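PDB 3GFF: IroE-like serine hydrolase from Shewanella oneidensis, which probably hydrolyses ester bonds as a serine hydrolase of the esterase D family, with an alpha/beta-hydrolase fold. Local coordinates for residues S60-L65 and V76-I81; T69-P74 and L302-Q307; E185-G190 and D225-L230. All blocks are in the same frame, centred on the assembly; numbering follows the deposited sequence.

Contact 1 of 3, residues S60-L65 and V76-I81; sequences SLLQFL and VIIVGI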
loop_
_atom_site.group_PDB
_atom_site.type_symbol
_atom_site.label_atom_id
_atom_site.label_comp_id
_atom_site.label_asym_id
_atom_site.label_seq_id
_atom_site.Cartn_x
_atom_site.Cartn_y
_atom_site.Cartn_z
ATOM N N SER A 60 -0.167 8.650 -0.776
ATOM C CA SER A 60 0.570 8.016 -1.901
ATOM C C SER A 60 -0.182 6.778 -2.461
ATOM O O SER A 60 -0.168 6.511 -3.666
ATOM C CB SER A 60 2.026 7.675 -1.555
ATOM O OG SER A 60 2.152 6.756 -0.487
ATOM N N LEU A 61 -0.844 6.030 -1.581
ATOM C CA LEU A 61 -1.614 4.880 -2.014
ATOM C C LEU A 61 -2.813 5.392 -2.826
ATOM O O LEU A 61 -3.036 4.965 -3.954
ATOM C CB LEU A 61 -2.014 4.021 -0.806
ATOM C CG LEU A 61 -3.014 2.898 -1.076
ATOM C CD1 LEU A 61 -2.417 1.943 -2.151
ATOM C CD2 LEU A 61 -3.448 2.182 0.220
ATOM N N LEU A 62 -3.555 6.342 -2.272
ATOM C CA LEU A 62 -4.726 6.893 -2.970
ATOM C C LEU A 62 -4.432 7.447 -4.377
ATOM O O LEU A 62 -5.164 7.153 -5.334
ATOM C CB LEU A 62 -5.453 7.919 -2.098
ATOM C CG LEU A 62 -6.172 7.330 -0.888
ATOM C CD1 LEU A 62 -6.591 8.430 0.033
ATOM C CD2 LEU A 62 -7.372 6.507 -1.293
ATOM N N GLN A 63 -3.380 8.249 -4.497
ATOM C CA GLN A 63 -2.947 8.769 -5.786
ATOM C C GLN A 63 -2.476 7.623 -6.685
ATOM O O GLN A 63 -2.705 7.655 -7.863
ATOM C CB GLN A 63 -1.820 9.778 -5.593
ATOM C CG GLN A 63 -2.265 11.118 -4.963
ATOM C CD GLN A 63 -2.754 12.168 -5.981
ATOM O OE1 GLN A 63 -2.250 12.253 -7.125
ATOM N NE2 GLN A 63 -3.709 13.008 -5.557
ATOM N N PHE A 64 -1.791 6.621 -6.136
ATOM C CA PHE A 64 -1.345 5.471 -6.932
ATOM C C PHE A 64 -2.556 4.710 -7.501
ATOM O O PHE A 64 -2.622 4.437 -8.680
ATOM C CB PHE A 64 -0.440 4.514 -6.126
ATOM C CG PHE A 64 -0.086 3.238 -6.871
ATOM C CD1 PHE A 64 1.015 3.176 -7.702
ATOM C CD2 PHE A 64 -0.885 2.100 -6.727
ATOM C CE1 PHE A 64 1.322 2.029 -8.375
ATOM C CE2 PHE A 64 -0.596 0.949 -7.407
ATOM C CZ PHE A 64 0.522 0.912 -8.233
ATOM N N LEU A 65 -3.530 4.414 -6.659
ATOM C CA LEU A 65 -4.724 3.680 -7.096
ATOM C C LEU A 65 -5.565 4.386 -8.174
ATOM O O LEU A 65 -6.396 3.737 -8.804
ATOM C CB LEU A 65 -5.609 3.344 -5.894
ATOM C CG LEU A 65 -5.170 2.232 -4.929
ATOM C CD1 LEU A 65 -6.062 2.185 -3.740
ATOM C CD2 LEU A 65 -5.222 0.924 -5.630
ATOM N N VAL A 76 -9.534 11.885 -6.406
ATOM C CA VAL A 76 -10.137 12.544 -5.241
ATOM C C VAL A 76 -9.246 13.687 -4.741
ATOM O O VAL A 76 -8.081 13.763 -5.108
ATOM C CB VAL A 76 -10.315 11.574 -4.071
ATOM C CG1 VAL A 76 -11.208 10.368 -4.492
ATOM C CG2 VAL A 76 -8.941 11.087 -3.555
ATOM N N ILE A 77 -9.843 14.560 -3.927
ATOM C CA ILE A 77 -9.169 15.620 -3.180
ATOM C C ILE A 77 -8.907 14.951 -1.823
ATOM O O ILE A 77 -9.818 14.391 -1.225
ATOM C CB ILE A 77 -10.070 16.879 -2.987
ATOM C CG1 ILE A 77 -10.298 17.589 -4.341
ATOM C CG2 ILE A 77 -9.460 17.870 -1.962
ATOM C CD1 ILE A 77 -11.367 18.648 -4.333
ATOM N N ILE A 78 -7.643 14.928 -1.397
ATOM C CA ILE A 78 -7.268 14.308 -0.127
ATOM C C ILE A 78 -6.998 15.402 0.898
ATOM O O ILE A 78 -6.188 16.307 0.639
ATOM C CB ILE A 78 -6.004 13.440 -0.250
ATOM C CG1 ILE A 78 -6.112 12.536 -1.484
ATOM C CG2 ILE A 78 -5.829 12.587 1.019
ATOM C CD1 ILE A 78 -4.912 11.692 -1.738
ATOM N N VAL A 79 -7.732 15.361 2.012
ATOM C CA VAL A 79 -7.535 16.287 3.110
ATOM C C VAL A 79 -7.030 15.518 4.338
ATOM O O VAL A 79 -7.724 14.659 4.826
ATOM C CB VAL A 79 -8.829 17.041 3.473
ATOM C CG1 VAL A 79 -8.570 17.984 4.664
ATOM C CG2 VAL A 79 -9.272 17.852 2.294
ATOM N N GLY A 80 -5.805 15.812 4.789
ATOM C CA GLY A 80 -5.226 15.219 6.006
ATOM C C GLY A 80 -5.351 16.198 7.172
ATOM O O GLY A 80 -4.875 17.336 7.095
ATOM N N ILE A 81 -5.990 15.772 8.254
ATOM C CA ILE A 81 -6.202 16.659 9.400
ATOM C C ILE A 81 -5.187 16.369 10.510
ATOM O O ILE A 81 -5.094 15.256 11.002
ATOM C CB ILE A 81 -7.674 16.557 9.926
ATOM C CG1 ILE A 81 -8.651 16.724 8.773
ATOM C CG2 ILE A 81 -7.991 17.632 11.021
ATOM C CD1 ILE A 81 -10.081 16.516 9.173
#
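Leu62 and Gln63, near the C-terminal end of helix 51-65, face the start of strand 77-81, where Val76, just before the strand, and Ile78 turn their side chains toward the helix. The closest pair of CA atoms, those of Gln63 and Val76, is 8.1 Å apart; side chains bridge the gap, and no hydrogen bond joins the two segments. Alternation along the strand, which Val76 continues ahead of its first residue, does the sorting: Val76 and Ile78 face this helix, whereas Ile77 points away from it. Ile78 makes the principal contact. Its CG1 is anti to the carbonyl carbon (chi1 -47°) and the chain then runs out extended, carrying CD1 to the helix surface, 3.8 Å from Leu62 CB. The same methyl lies 4.1 Å from Leu62 CD1, so it meets both the root and one branch of the leucine as the two side chains cross obliquely. Gln63 joins in with the aliphatic part of its side chain, CG standing 4.2 Å from Ile78 CD1. Its amide bends toward the strand, but NE2 remains 4.5 Å from Val76 O and instead makes a weak hydrogen bond to Leu32 O. The contact belongs to the beta-alpha-beta unit formed by strand 43-48, helix 51-65 and strand 77-81, as expected of an alpha/beta-hydrolase fold. Ile78 also packs on Leu48 of strand 43-48, and Leu62 on Ile259 of helix 250-263; on the sheet's other face, Val79 and Ile81 pack against helix 114-132.

Contact 2 of 3, residues T69-P74 and L302-Q307; sequences TMPQIP and LEQLIQ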
loop_
_atom_site.group_PDB
_atom_site.type_symbol
_atom_site.label_atom_id
_atom_site.label_comp_id
_atom_site.label_asym_id
_atom_site.label_seq_id
_atom_site.Cartn_x
_atom_site.Cartn_y
_atom_site.Cartn_z
ATOM N N THR A 69 -4.037 4.542 -17.144
ATOM C CA THR A 69 -5.092 4.369 -18.127
ATOM C C THR A 69 -6.230 3.464 -17.663
ATOM O O THR A 69 -7.322 3.482 -18.256
ATOM C CB THR A 69 -4.481 3.873 -19.458
ATOM O OG1 THR A 69 -3.442 2.932 -19.184
ATOM C CG2 THR A 69 -3.859 5.041 -20.223
HETATM N N MSE A 70 -5.991 2.711 -16.584
HETATM C CA MSE A 70 -7.003 1.826 -15.994
HETATM C C MSE A 70 -7.036 2.038 -14.490
HETATM O O MSE A 70 -6.759 1.098 -13.724
HETATM C CB MSE A 70 -6.656 0.377 -16.277
HETATM C CG MSE A 70 -6.373 0.084 -17.703
HETATM SE SE MSE A 70 -5.747 -1.735 -17.829
HETATM C CE MSE A 70 -7.543 -2.609 -17.104
ATOM N N PRO A 71 -7.395 3.272 -14.061
ATOM C CA PRO A 71 -7.374 3.601 -12.646
ATOM C C PRO A 71 -8.341 2.722 -11.844
ATOM O O PRO A 71 -9.420 2.388 -12.325
ATOM C CB PRO A 71 -7.761 5.085 -12.616
ATOM C CG PRO A 71 -8.433 5.358 -13.910
ATOM C CD PRO A 71 -7.846 4.404 -14.892
ATOM N N GLN A 72 -7.926 2.342 -10.641
ATOM C CA GLN A 72 -8.681 1.443 -9.803
ATOM C C GLN A 72 -9.704 2.201 -8.984
ATOM O O GLN A 72 -10.737 1.642 -8.595
ATOM C CB GLN A 72 -7.723 0.650 -8.910
ATOM C CG GLN A 72 -6.706 -0.158 -9.725
ATOM C CD GLN A 72 -7.362 -1.219 -10.592
ATOM O OE1 GLN A 72 -7.997 -2.143 -10.084
ATOM N NE2 GLN A 72 -7.193 -1.104 -11.899
ATOM N N ILE A 73 -9.414 3.459 -8.672
ATOM C CA ILE A 73 -10.395 4.272 -7.994
ATOM C C ILE A 73 -10.421 5.586 -8.756
ATOM O O ILE A 73 -9.516 5.844 -9.541
ATOM C CB ILE A 73 -10.096 4.423 -6.490
ATOM C CG1 ILE A 73 -8.783 5.173 -6.243
ATOM C CG2 ILE A 73 -10.071 3.056 -5.791
ATOM C CD1 ILE A 73 -8.482 5.408 -4.763
ATOM N N PRO A 74 -11.470 6.407 -8.573
ATOM C CA PRO A 74 -11.466 7.695 -9.249
ATOM C C PRO A 74 -10.528 8.700 -8.569
ATOM O O PRO A 74 -9.987 8.445 -7.476
ATOM C CB PRO A 74 -12.929 8.142 -9.172
ATOM C CG PRO A 74 -13.528 7.413 -8.067
ATOM C CD PRO A 74 -12.684 6.202 -7.770
ATOM N N LEU A 302 -13.894 9.518 -18.465
ATOM C CA LEU A 302 -14.597 9.396 -19.730
ATOM C C LEU A 302 -13.673 9.746 -20.879
ATOM O O LEU A 302 -13.610 9.019 -21.862
ATOM C CB LEU A 302 -15.817 10.310 -19.792
ATOM C CG LEU A 302 -17.022 9.949 -18.942
ATOM C CD1 LEU A 302 -18.119 10.908 -19.333
ATOM C CD2 LEU A 302 -17.442 8.497 -19.187
ATOM N N GLU A 303 -12.968 10.863 -20.736
ATOM C CA GLU A 303 -12.012 11.329 -21.750
ATOM C C GLU A 303 -10.902 10.280 -21.982
ATOM O O GLU A 303 -10.440 10.108 -23.110
ATOM C CB GLU A 303 -11.422 12.684 -21.358
ATOM N N GLN A 304 -10.487 9.588 -20.921
ATOM C CA GLN A 304 -9.503 8.505 -21.045
ATOM C C GLN A 304 -10.093 7.392 -21.891
ATOM O O GLN A 304 -9.446 6.920 -22.829
ATOM C CB GLN A 304 -9.113 7.919 -19.681
ATOM C CG GLN A 304 -8.391 8.868 -18.716
ATOM C CD GLN A 304 -8.160 8.226 -17.348
ATOM O OE1 GLN A 304 -8.369 7.024 -17.175
ATOM N NE2 GLN A 304 -7.725 9.031 -16.368
ATOM N N LEU A 305 -11.321 6.983 -21.567
ATOM C CA LEU A 305 -12.016 5.919 -22.316
ATOM C C LEU A 305 -12.250 6.249 -23.816
ATOM O O LEU A 305 -12.063 5.384 -24.670
ATOM C CB LEU A 305 -13.356 5.549 -21.654
ATOM C CG LEU A 305 -13.414 4.933 -20.262
ATOM C CD1 LEU A 305 -14.870 4.653 -19.912
ATOM C CD2 LEU A 305 -12.569 3.656 -20.141
ATOM N N ILE A 306 -12.673 7.480 -24.117
ATOM C CA ILE A 306 -12.927 7.930 -25.501
ATOM C C ILE A 306 -11.651 7.949 -26.321
ATOM O O ILE A 306 -11.672 7.561 -27.504
ATOM C CB ILE A 306 -13.551 9.354 -25.539
ATOM C CG1 ILE A 306 -15.007 9.305 -25.074
ATOM C CG2 ILE A 306 -13.489 9.980 -26.942
ATOM C CD1 ILE A 306 -15.659 10.668 -24.922
ATOM N N GLN A 307 -10.550 8.411 -25.713
ATOM C CA GLN A 307 -9.248 8.464 -26.416
ATOM C C GLN A 307 -8.635 7.085 -26.665
ATOM O O GLN A 307 -7.994 6.880 -27.707
ATOM C CB GLN A 307 -8.254 9.422 -25.741
ATOM C CG GLN A 307 -8.336 10.849 -26.294
#
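Thr69 and Gln304 bring an irregular loop up to a surface helix, their CA atoms 6.7 Å apart. From the helix, Gln304 supplies the reaching group: CG is anti to the carbonyl carbon (chi1 -64°), and the chain beyond it is extended, which delivers the amide to the loop. There OE1 lies beside the CD and CG corner of the Pro71 ring, 3.5 Å from CD and 3.7 Å from CG of that proline, the two side chains running antiparallel as they pass. Thr69 O is also near, 3.8 Å from Gln304 OE1, but two acceptor oxygens cannot bond to each other. Gln304 OE1 is thus buried here without a hydrogen-bond partner in the model, so the contact rests on van der Waals touch alone. The loop has its own internal brace: Gln72 NE2 donates to Met70 O (selenomethionine) at 2.9 Å, a bent bond with an N-H...O angle of 141°, while Gln72 OE1 accepts from Arg260. The arrangement is a light surface contact between the connection from helix 51-65 to strand 77-81, part of a beta-alpha-beta crossover of the alpha/beta-hydrolase fold, and helix 299-311 of the C-terminal helical region.

Contact 3 of 3, residues E185-G190 and D225-L230; sequences ERVVKG and DKLTKL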
loop_
_atom_site.group_PDB
_atom_site.type_symbol
_atom_site.label_atom_id
_atom_site.label_comp_id
_atom_site.label_asym_id
_atom_site.label_seq_id
_atom_site.Cartn_x
_atom_site.Cartn_y
_atom_site.Cartn_z
ATOM N N GLU A 185 -27.130 0.804 20.167
ATOM C CA GLU A 185 -28.448 1.418 20.211
ATOM C C GLU A 185 -28.755 2.112 18.874
ATOM O O GLU A 185 -29.860 2.017 18.353
ATOM C CB GLU A 185 -28.532 2.407 21.367
ATOM C CG GLU A 185 -28.552 1.695 22.695
ATOM C CD GLU A 185 -28.725 2.577 23.922
ATOM O OE1 GLU A 185 -28.833 3.836 23.821
ATOM O OE2 GLU A 185 -28.770 1.956 25.012
ATOM N N ARG A 186 -27.755 2.763 18.300
ATOM C CA ARG A 186 -27.940 3.444 17.025
ATOM C C ARG A 186 -28.211 2.462 15.882
ATOM O O ARG A 186 -29.053 2.733 15.035
ATOM C CB ARG A 186 -26.731 4.309 16.698
ATOM C CG ARG A 186 -26.865 5.068 15.385
ATOM C CD ARG A 186 -27.936 6.088 15.419
ATOM N NE ARG A 186 -28.229 6.678 14.101
ATOM C CZ ARG A 186 -29.125 6.201 13.240
ATOM N NH1 ARG A 186 -29.791 5.105 13.545
ATOM N NH2 ARG A 186 -29.368 6.816 12.072
ATOM N N VAL A 187 -27.468 1.353 15.864
ATOM C CA VAL A 187 -27.607 0.248 14.877
ATOM C C VAL A 187 -29.041 -0.340 14.884
ATOM O O VAL A 187 -29.716 -0.368 13.849
ATOM C CB VAL A 187 -26.519 -0.845 15.159
ATOM C CG1 VAL A 187 -26.824 -2.176 14.482
ATOM C CG2 VAL A 187 -25.162 -0.342 14.766
ATOM N N VAL A 188 -29.513 -0.761 16.054
ATOM C CA VAL A 188 -30.901 -1.255 16.223
ATOM C C VAL A 188 -31.964 -0.254 15.720
ATOM O O VAL A 188 -32.949 -0.638 15.073
ATOM C CB VAL A 188 -31.216 -1.576 17.702
ATOM C CG1 VAL A 188 -32.754 -1.760 17.940
ATOM C CG2 VAL A 188 -30.439 -2.806 18.151
ATOM N N LYS A 189 -31.750 1.022 16.036
ATOM C CA LYS A 189 -32.620 2.112 15.597
ATOM C C LYS A 189 -32.521 2.247 14.064
ATOM O O LYS A 189 -33.459 2.627 13.422
ATOM C CB LYS A 189 -32.216 3.399 16.326
ATOM C CG LYS A 189 -32.905 4.669 15.875
ATOM C CD LYS A 189 -32.516 5.813 16.815
ATOM C CE LYS A 189 -33.396 7.047 16.618
ATOM N NZ LYS A 189 -33.588 7.774 17.935
ATOM N N GLY A 190 -31.354 1.950 13.502
ATOM C CA GLY A 190 -31.163 1.893 12.054
ATOM C C GLY A 190 -31.699 3.030 11.218
ATOM O O GLY A 190 -31.542 4.188 11.580
ATOM N N ASP A 225 -20.276 -8.500 13.393
ATOM C CA ASP A 225 -21.266 -9.593 13.381
ATOM C C ASP A 225 -22.644 -9.037 13.688
ATOM O O ASP A 225 -23.610 -9.424 13.050
ATOM C CB ASP A 225 -20.924 -10.715 14.370
ATOM C CG ASP A 225 -19.830 -11.659 13.855
ATOM O OD1 ASP A 225 -19.357 -11.461 12.703
ATOM O OD2 ASP A 225 -19.437 -12.607 14.605
ATOM N N LYS A 226 -22.726 -8.098 14.634
ATOM C CA LYS A 226 -24.011 -7.483 14.975
ATOM C C LYS A 226 -24.544 -6.657 13.816
ATOM O O LYS A 226 -25.725 -6.766 13.481
ATOM C CB LYS A 226 -23.943 -6.663 16.268
ATOM C CG LYS A 226 -25.260 -6.002 16.658
ATOM C CD LYS A 226 -25.172 -5.284 17.994
ATOM C CE LYS A 226 -25.460 -6.190 19.127
ATOM N NZ LYS A 226 -26.935 -6.470 19.157
ATOM N N LEU A 227 -23.687 -5.862 13.183
ATOM C CA LEU A 227 -24.104 -5.073 12.020
ATOM C C LEU A 227 -24.594 -5.983 10.860
ATOM O O LEU A 227 -25.569 -5.675 10.170
ATOM C CB LEU A 227 -22.969 -4.170 11.538
ATOM C CG LEU A 227 -22.716 -2.840 12.250
ATOM C CD1 LEU A 227 -21.409 -2.326 11.871
ATOM C CD2 LEU A 227 -23.783 -1.809 11.912
ATOM N N THR A 228 -23.902 -7.099 10.652
ATOM C CA THR A 228 -24.229 -8.027 9.577
ATOM C C THR A 228 -25.566 -8.699 9.827
ATOM O O THR A 228 -26.430 -8.699 8.946
ATOM C CB THR A 228 -23.121 -9.130 9.421
ATOM O OG1 THR A 228 -21.868 -8.506 9.107
ATOM C CG2 THR A 228 -23.498 -10.145 8.318
ATOM N N LYS A 229 -25.730 -9.240 11.036
ATOM C CA LYS A 229 -26.933 -9.932 11.426
ATOM C C LYS A 229 -28.148 -8.984 11.451
ATOM O O LYS A 229 -29.211 -9.329 10.916
ATOM C CB LYS A 229 -26.766 -10.584 12.809
ATOM C CG LYS A 229 -27.768 -11.716 13.036
ATOM C CD LYS A 229 -28.025 -12.059 14.502
ATOM C CE LYS A 229 -28.940 -11.018 15.159
ATOM N NZ LYS A 229 -29.311 -11.403 16.548
ATOM N N LEU A 230 -27.981 -7.816 12.094
ATOM C CA LEU A 230 -29.041 -6.784 12.200
ATOM C C LEU A 230 -29.386 -6.138 10.870
ATOM O O LEU A 230 -30.551 -5.782 10.659
ATOM C CB LEU A 230 -28.695 -5.683 13.206
ATOM C CG LEU A 230 -29.119 -5.906 14.656
ATOM C CD1 LEU A 230 -28.839 -7.328 15.237
ATOM C CD2 LEU A 230 -28.445 -4.801 15.474
#
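Val187 and Val188 line the side of helix 178-189 that packs on helix 215-230, a nearly parallel helix pair in the alpha/beta-hydrolase fold: the axes of the two short helical segments approach to 10.4 Å and their directions differ by 13°. Before them in the sequence, Arg186 turns to other partners, forming a salt bridge through NE with Asp158 and a cation-pi contact with Phe192. Val187 is the central residue, its two methyls divided between two leucines one helical turn apart. CG2, anti to the carbonyl carbon, meets Leu227 CD2 at 3.5 Å, while CG1, anti to the backbone N (chi1 163°), meets Leu230 CD2 at 3.2 Å. The latter value is improbably short for two methyls and may reflect coordinate error; the side chains lie roughly perpendicular in each pair. Although the CB of Leu227 leaves its helix to one side of the valine, its CD2 branch comes round to the interface; its side chain also packs on Leu197 and Met199 of strand 195-201 and on Leu235 and Phe237 of strand 235-241, tying the helix pair to the sheet. Val188, more exposed, adds a looser touch at the margin, with CG2 lying 3.9 Å from Leu230 CD2. That leucine methyl therefore sits against both consecutive valines. The first helix stops after Lys189, and Gly190 departs from helical geometry with a positive phi, a conformation that favours glycine. Its carbonyl is gripped from within the same segment: Arg186 NH1 donates to Gly190 O at 2.8 Å, nearly straight at 172°, reaching an oxygen lone pair in the carbonyl plane with the oxygen close to the plane of the guanidinium group.

How the contacts relate
Contact 1 is the buried one, contact 3 is partly buried, and contact 2 lies at the surface. The chemistry follows: contacts 1 and 3 are closed mainly by branched aliphatic side chains, joined in contact 1 by the aliphatic part of a glutamine, whereas contact 2 sets a glutamine oxygen against a proline ring. Contacts 1 and 2 draw on the same crossover and are joined directly, since Leu65 O probably accepts hydrogen bonds from Gln72 N at 2.8 Å and Ile73 N at 3.0 Å; both also touch the second subunit. Contact 3 stands apart, its centre about 31 Å from that of contact 1 on the opposite side of the chain's centre, and its segments touch no other chain of the assembly.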